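Local coordinates for protein CdiA toxin (Cupriavidus taiwanensis, PDB 5T87) that forms the C-terminal, probably toxic, domain of a contact-dependent growth inhibition protein and is bound by its CdiI immunity protein, at residues 13-18 with 23-28; 37-40 with 44-47. All coordinates share one frame; numbering follows the deposited sequence.

Overall arrangement
Each contact pairs the two strands of an antiparallel hairpin, and the hairpins follow each other in one four-stranded meander, 15-18, 21-27, 34-41 and 44-50. Contact 1 joins the first two strands close to the centre of the molecule and is partly buried, with 15-18 at one edge of the sheet and 44-50 at the other. Contact 2 joins the last two strands, farther from the centre but more buried, between helix 7-12 of the same chain and the CdiI immunity protein. Contact 1 is held by an arginine-serine grip and a valine face; contact 2 by a histidine-threonine hydrogen bond and aromatic packing. Among the links between the middle strands is the salt bridge from Arg23 NE to Asp38 OD1 (2.7 Å).

Contact 1: residues 13-18 with 23-28; sequences NSVQVK and RRVSVD
Arg24 grips Ser14 side-on with two nitrogens, each bound to a different atom. Arg24 NE reaches Ser14 OG at 2.8 Å, in the plane of the guanidinium, while Arg24 NH1 donates to Ser14 O at 3.1 Å in a nearly straight bond (166°) that arrives from above the carbonyl plane. The arginine chain bends at chi3 (73°), which folds the guanidinium back across the neighbouring strand, with Gln16 N over the centre of one face. Serine suits this place because its short hydroxyl can serve two partners: Ser14 OG also bonds to Leu11 O, near the end of helix 7-12. Ser26 OG likewise bonds back to that helix, at Val10 O. Gln16 NE2 bonds to Ser21 O, and weakly to Lys18 O.

Between the backbones, Val15 N to Val25 O is 3.0 Å and Val25 N to Val15 O is 2.9 Å. Beyond them Val17 N meets Arg23 O at 3.0 Å, in the carbonyl plane and almost straight (172°). Branched valines suit the side of the sheet that meets helix 57-64: Val25 CG1 touches Val17 CG2 at 3.7 Å, the two side chains crossing at about a right angle, and Val25 also packs on Leu63. Arg23 is committed to Asp38 and to Asp108 of the CdiI immunity protein. The arrangement is the first beta hairpin of a four-stranded antiparallel meander, joined to helix 7-12 by a short link.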
ATOM      1  N   ASN E  13      15.762  -9.401   2.071  1.00 75.15           N
ATOM      2  CA  ASN E  13      16.805  -8.742   1.276  1.00 79.87           C
ATOM      3  C   ASN E  13      16.321  -7.442   0.596  1.00 79.81           C
ATOM      4  O   ASN E  13      16.888  -7.043  -0.421  1.00 84.20           O
ATOM      5  CB  ASN E  13      17.394  -9.718   0.226  1.00 84.17           C
ATOM      6  CG  ASN E  13      18.028 -10.956   0.855  1.00 86.53           C
ATOM      7  OD1 ASN E  13      17.552 -12.070   0.647  1.00 89.09           O
ATOM      8  ND2 ASN E  13      19.103 -10.766   1.631  1.00 87.12           N
ATOM      9  N   SER E  14      15.298  -6.777   1.147  1.00 77.98           N
ATOM     10  CA  SER E  14      14.756  -5.522   0.574  1.00 76.75           C
ATOM     11  C   SER E  14      15.414  -4.295   1.207  1.00 76.59           C
ATOM     12  O   SER E  14      16.114  -4.415   2.200  1.00 77.90           O
ATOM     13  CB  SER E  14      13.230  -5.444   0.756  1.00 73.92           C
ATOM     14  OG  SER E  14      12.862  -5.243   2.111  1.00 72.14           O
ATOM     15  N   VAL E  15      15.171  -3.121   0.630  1.00 77.75           N
ATOM     16  CA  VAL E  15      15.739  -1.850   1.125  1.00 78.36           C
ATOM     17  C   VAL E  15      14.657  -0.742   1.217  1.00 76.59           C
ATOM     18  O   VAL E  15      13.790  -0.611   0.343  1.00 74.02           O
ATOM     19  CB  VAL E  15      16.963  -1.390   0.265  1.00 80.51           C
ATOM     20  CG1 VAL E  15      16.576  -1.106  -1.187  1.00 80.22           C
ATOM     21  CG2 VAL E  15      17.653  -0.179   0.888  1.00 81.18           C
ATOM     22  N   GLN E  16      14.718   0.037   2.293  1.00 74.73           N
ATOM     23  CA  GLN E  16      13.806   1.150   2.495  1.00 73.68           C
ATOM     24  C   GLN E  16      14.113   2.190   1.443  1.00 74.00           C
ATOM     25  O   GLN E  16      15.273   2.468   1.184  1.00 76.58           O
ATOM     26  CB  GLN E  16      14.005   1.742   3.889  1.00 73.37           C
ATOM     27  CG  GLN E  16      13.041   2.861   4.240  1.00 73.75           C
ATOM     28  CD  GLN E  16      13.091   3.248   5.703  1.00 73.98           C
ATOM     29  OE1 GLN E  16      13.865   2.696   6.477  1.00 75.42           O
ATOM     30  NE2 GLN E  16      12.263   4.204   6.089  1.00 74.40           N
ATOM     31  N   VAL E  17      13.078   2.763   0.842  1.00 73.06           N
ATOM     32  CA  VAL E  17      13.260   3.703  -0.263  1.00 74.33           C
ATOM     33  C   VAL E  17      13.679   5.071   0.279  1.00 75.87           C
ATOM     34  O   VAL E  17      14.591   5.703  -0.260  1.00 77.31           O
ATOM     35  CB  VAL E  17      11.980   3.841  -1.130  1.00 73.76           C
ATOM     36  CG1 VAL E  17      12.224   4.777  -2.314  1.00 74.45           C
ATOM     37  CG2 VAL E  17      11.517   2.479  -1.636  1.00 73.25           C
ATOM     38  N   LYS E  18      12.993   5.520   1.329  1.00 75.61           N
ATOM     39  CA  LYS E  18      13.256   6.807   1.969  1.00 76.69           C
ATOM     40  C   LYS E  18      13.054   6.640   3.458  1.00 77.35           C
ATOM     41  O   LYS E  18      12.124   5.951   3.866  1.00 75.96           O
ATOM     42  CB  LYS E  18      12.264   7.852   1.475  1.00 76.85           C
ATOM     43  CG  LYS E  18      11.957   7.776  -0.006  1.00 77.27           C
ATOM     44  CD  LYS E  18      11.115   8.951  -0.466  1.00 78.45           C
ATOM     45  CE  LYS E  18       9.689   8.856   0.045  1.00 77.16           C
ATOM     46  NZ  LYS E  18       8.854   9.886  -0.614  1.00 78.05           N
ATOM     47  N   ARG E  23       7.946   2.289   3.274  1.00 62.02           N
ATOM     48  CA  ARG E  23       7.930   1.640   1.965  1.00 63.46           C
ATOM     49  C   ARG E  23       9.319   1.160   1.552  1.00 65.21           C
ATOM     50  O   ARG E  23      10.270   1.946   1.544  1.00 66.18           O
ATOM     51  CB  ARG E  23       7.384   2.587   0.903  1.00 64.79           C
ATOM     52  CG  ARG E  23       7.267   1.973  -0.483  1.00 65.44           C
ATOM     53  CD  ARG E  23       6.305   2.755  -1.369  1.00 66.89           C
ATOM     54  NE  ARG E  23       4.966   2.168  -1.401  1.00 66.75           N
ATOM     55  CZ  ARG E  23       3.994   2.519  -2.248  1.00 67.22           C
ATOM     56  NH1 ARG E  23       4.190   3.483  -3.147  1.00 69.49           N
ATOM     57  NH2 ARG E  23       2.816   1.901  -2.190  1.00 66.49           N
ATOM     58  N   ARG E  24       9.401  -0.133   1.225  1.00 65.66           N
ATOM     59  CA  ARG E  24      10.624  -0.780   0.790  1.00 68.14           C
ATOM     60  C   ARG E  24      10.478  -1.289  -0.635  1.00 70.83           C
ATOM     61  O   ARG E  24       9.366  -1.349  -1.181  1.00 69.14           O
ATOM     62  CB  ARG E  24      10.953  -1.978   1.684  1.00 67.98           C
ATOM     63  CG  ARG E  24      10.870  -1.719   3.175  1.00 68.14           C
ATOM     64  CD  ARG E  24      11.369  -2.919   3.962  1.00 68.81           C
ATOM     65  NE  ARG E  24      12.826  -3.079   3.891  1.00 70.46           N
ATOM     66  CZ  ARG E  24      13.725  -2.381   4.598  1.00 71.20           C
ATOM     67  NH1 ARG E  24      15.020  -2.629   4.438  1.00 72.39           N
ATOM     68  NH2 ARG E  24      13.350  -1.435   5.454  1.00 70.33           N
ATOM     69  N   VAL E  25      11.617  -1.686  -1.208  1.00 74.20           N
ATOM     70  CA  VAL E  25      11.692  -2.249  -2.570  1.00 76.68           C
ATOM     71  C   VAL E  25      12.797  -3.311  -2.675  1.00 78.73           C
ATOM     72  O   VAL E  25      13.840  -3.192  -2.025  1.00 80.64           O
ATOM     73  CB  VAL E  25      11.898  -1.138  -3.640  1.00 77.10           C
ATOM     74  CG1 VAL E  25      13.185  -0.350  -3.408  1.00 77.11           C
ATOM     75  CG2 VAL E  25      11.869  -1.721  -5.045  1.00 78.46           C
ATOM     76  N   SER E  26      12.554  -4.343  -3.486  1.00 81.18           N
ATOM     77  CA  SER E  26      13.535  -5.413  -3.740  1.00 83.53           C
ATOM     78  C   SER E  26      13.412  -5.961  -5.172  1.00 87.74           C
ATOM     79  O   SER E  26      12.562  -5.508  -5.951  1.00 88.33           O
ATOM     80  CB  SER E  26      13.333  -6.545  -2.732  1.00 82.15           C
ATOM     81  OG  SER E  26      14.503  -7.329  -2.582  1.00 84.26           O
ATOM     82  N   VAL E  27      14.260  -6.934  -5.507  1.00 90.69           N
ATOM     83  CA  VAL E  27      14.151  -7.680  -6.772  1.00 93.62           C
ATOM     84  C   VAL E  27      14.342  -9.175  -6.495  1.00 93.15           C
ATOM     85  O   VAL E  27      15.238  -9.554  -5.745  1.00 95.19           O
ATOM     86  CB  VAL E  27      15.141  -7.153  -7.848  1.00 96.53           C
ATOM     87  CG1 VAL E  27      16.590  -7.240  -7.382  1.00 97.34           C
ATOM     88  CG2 VAL E  27      14.954  -7.883  -9.172  1.00 99.27           C
ATOM     89  N   ASP E  28      13.488 -10.012  -7.083  1.00 93.08           N
ATOM     90  CA  ASP E  28      13.552 -11.457  -6.864  1.00 94.39           C
ATOM     91  C   ASP E  28      14.752 -12.008  -7.654  1.00 98.59           C
ATOM     92  O   ASP E  28      14.755 -11.915  -8.885  1.00100.72           O
ATOM     93  CB  ASP E  28      12.242 -12.126  -7.311  1.00 93.94           C
ATOM     94  CG  ASP E  28      12.026 -13.492  -6.674  1.00 93.56           C
ATOM     95  OD1 ASP E  28      12.995 -14.278  -6.575  1.00 95.03           O
ATOM     96  OD2 ASP E  28      10.876 -13.782  -6.279  1.00 91.94           O
TER

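Contact 2: residues 37-40 with 44-47; sequences FDRT and VYHG
The imidazole of His46 carries Asp38 O over one face, 3.5 Å above the ring plane and displaced from the ring centre, while Thr40 OG1 meets it at the edge. There His46 ND1 and Thr40 OG1 are hydrogen-bonded at 2.8 Å. A chi1 of 51° tucks the imidazole between the residue's own N and C atoms, and the ring swings over the partner strand. Histidine suits the place by offering two ring nitrogens: ND1 takes the threonine hydroxyl, and NE2 bonds to His72 NE2 of the CdiI immunity protein, which together fix the ring's rotation. Arg39 CB lies over a face of the Tyr45 ring, and Arg39 CA makes an off-centre CH-pi contact 4.2 Å from its centroid. The Phe37 ring has His46 O near its plane, and Gly47, lacking a side chain, lets Phe37 CD1 come within 4.0 Å of Gly47 CA.

Backbone bonds run from Asp38 N to His46 O and from His46 N to Asp38 O, each 3.0 Å. Thr40 N adds a third to Val44 O. Asp38 itself turns its carboxylate to Arg23. This is an antiparallel beta hairpin at the sheet edge, where Val44 and Tyr45 pair in parallel with a strand of the immunity protein: beta augmentation across the toxin-immunity interface.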
ATOM      1  N   PHE E  37       6.985  -3.282  -1.150  1.00 58.87           N
ATOM      2  CA  PHE E  37       6.499  -3.735   0.150  1.00 56.10           C
ATOM      3  C   PHE E  37       6.059  -2.570   0.999  1.00 53.61           C
ATOM      4  O   PHE E  37       6.762  -1.570   1.074  1.00 53.51           O
ATOM      5  CB  PHE E  37       7.623  -4.429   0.905  1.00 56.86           C
ATOM      6  CG  PHE E  37       8.046  -5.726   0.299  1.00 57.72           C
ATOM      7  CD1 PHE E  37       7.251  -6.861   0.445  1.00 57.54           C
ATOM      8  CD2 PHE E  37       9.249  -5.829  -0.397  1.00 59.10           C
ATOM      9  CE1 PHE E  37       7.634  -8.075  -0.110  1.00 57.84           C
ATOM     10  CE2 PHE E  37       9.645  -7.045  -0.944  1.00 59.12           C
ATOM     11  CZ  PHE E  37       8.832  -8.169  -0.798  1.00 58.76           C
ATOM     12  N   ASP E  38       4.932  -2.729   1.683  1.00 51.91           N
ATOM     13  CA  ASP E  38       4.401  -1.697   2.573  1.00 51.88           C
ATOM     14  C   ASP E  38       4.078  -2.290   3.924  1.00 49.53           C
ATOM     15  O   ASP E  38       3.731  -3.464   4.025  1.00 49.57           O
ATOM     16  CB  ASP E  38       3.127  -1.102   1.985  1.00 53.13           C
ATOM     17  CG  ASP E  38       3.350  -0.484   0.631  1.00 55.18           C
ATOM     18  OD1 ASP E  38       3.925   0.626   0.591  1.00 55.31           O
ATOM     19  OD2 ASP E  38       2.977  -1.122  -0.388  1.00 57.34           O
ATOM     20  N   ARG E  39       4.161  -1.466   4.958  1.00 47.78           N
ATOM     21  CA  ARG E  39       3.883  -1.930   6.297  1.00 47.48           C
ATOM     22  C   ARG E  39       2.403  -2.231   6.478  1.00 45.56           C
ATOM     23  O   ARG E  39       1.555  -1.465   6.042  1.00 44.55           O
ATOM     24  CB  ARG E  39       4.297  -0.908   7.348  1.00 49.39           C
ATOM     25  CG  ARG E  39       4.432  -1.557   8.721  1.00 51.09           C
ATOM     26  CD  ARG E  39       4.301  -0.556   9.830  1.00 52.83           C
ATOM     27  NE  ARG E  39       5.532   0.208   9.979  1.00 54.69           N
ATOM     28  CZ  ARG E  39       5.606   1.494  10.338  1.00 57.84           C
ATOM     29  NH1 ARG E  39       4.507   2.217  10.587  1.00 58.60           N
ATOM     30  NH2 ARG E  39       6.800   2.065  10.442  1.00 59.81           N
ATOM     31  N   THR E  40       2.114  -3.347   7.133  1.00 43.14           N
ATOM     32  CA  THR E  40       0.776  -3.670   7.542  1.00 42.59           C
ATOM     33  C   THR E  40       0.611  -3.130   8.959  1.00 43.55           C
ATOM     34  O   THR E  40      -0.142  -2.189   9.192  1.00 45.40           O
ATOM     35  CB  THR E  40       0.556  -5.194   7.444  1.00 42.12           C
ATOM     36  OG1 THR E  40       0.727  -5.612   6.078  1.00 41.38           O
ATOM     37  CG2 THR E  40      -0.814  -5.613   7.963  1.00 42.26           C
ATOM     38  N   VAL E  44       5.267  -6.539  10.249  1.00 45.98           N
ATOM     39  CA  VAL E  44       4.574  -7.274   9.170  1.00 46.20           C
ATOM     40  C   VAL E  44       4.387  -6.394   7.927  1.00 45.94           C
ATOM     41  O   VAL E  44       4.039  -5.221   8.049  1.00 46.34           O
ATOM     42  CB  VAL E  44       3.184  -7.779   9.613  1.00 46.86           C
ATOM     43  CG1 VAL E  44       2.473  -8.522   8.477  1.00 46.44           C
ATOM     44  CG2 VAL E  44       3.312  -8.652  10.856  1.00 47.76           C
ATOM     45  N   TYR E  45       4.620  -6.979   6.750  1.00 45.69           N
ATOM     46  CA  TYR E  45       4.559  -6.277   5.471  1.00 46.68           C
ATOM     47  C   TYR E  45       3.749  -7.074   4.434  1.00 46.94           C
ATOM     48  O   TYR E  45       3.751  -8.318   4.476  1.00 48.20           O
ATOM     49  CB  TYR E  45       5.976  -6.039   4.933  1.00 47.09           C
ATOM     50  CG  TYR E  45       6.765  -4.964   5.665  1.00 48.31           C
ATOM     51  CD1 TYR E  45       7.357  -5.215   6.901  1.00 48.87           C
ATOM     52  CD2 TYR E  45       6.946  -3.698   5.106  1.00 48.98           C
ATOM     53  CE1 TYR E  45       8.083  -4.232   7.570  1.00 49.60           C
ATOM     54  CE2 TYR E  45       7.668  -2.710   5.760  1.00 49.07           C
ATOM     55  CZ  TYR E  45       8.235  -2.977   6.984  1.00 50.01           C
ATOM     56  OH  TYR E  45       8.946  -1.979   7.591  1.00 50.64           O
ATOM     57  N   HIS E  46       3.073  -6.357   3.526  1.00 45.93           N
ATOM     58  CA  HIS E  46       2.445  -6.945   2.308  1.00 46.78           C
ATOM     59  C   HIS E  46       3.158  -6.422   1.061  1.00 45.57           C
ATOM     60  O   HIS E  46       3.921  -5.455   1.138  1.00 44.40           O
ATOM     61  CB  HIS E  46       0.953  -6.603   2.198  1.00 48.09           C
ATOM     62  CG  HIS E  46       0.666  -5.140   2.337  1.00 49.27           C
ATOM     63  ND1 HIS E  46       0.397  -4.558   3.557  1.00 49.75           N
ATOM     64  CD2 HIS E  46       0.657  -4.135   1.430  1.00 49.82           C
ATOM     65  CE1 HIS E  46       0.206  -3.264   3.394  1.00 49.63           C
ATOM     66  NE2 HIS E  46       0.353  -2.983   2.115  1.00 50.28           N
ATOM     67  N   GLY E  47       2.906  -7.043  -0.085  1.00 55.56           N
ATOM     68  CA  GLY E  47       3.630  -6.655  -1.285  1.00 54.80           C
ATOM     69  C   GLY E  47       2.941  -6.921  -2.598  1.00 54.92           C
ATOM     70  O   GLY E  47       1.994  -7.726  -2.678  1.00 54.41           O
TER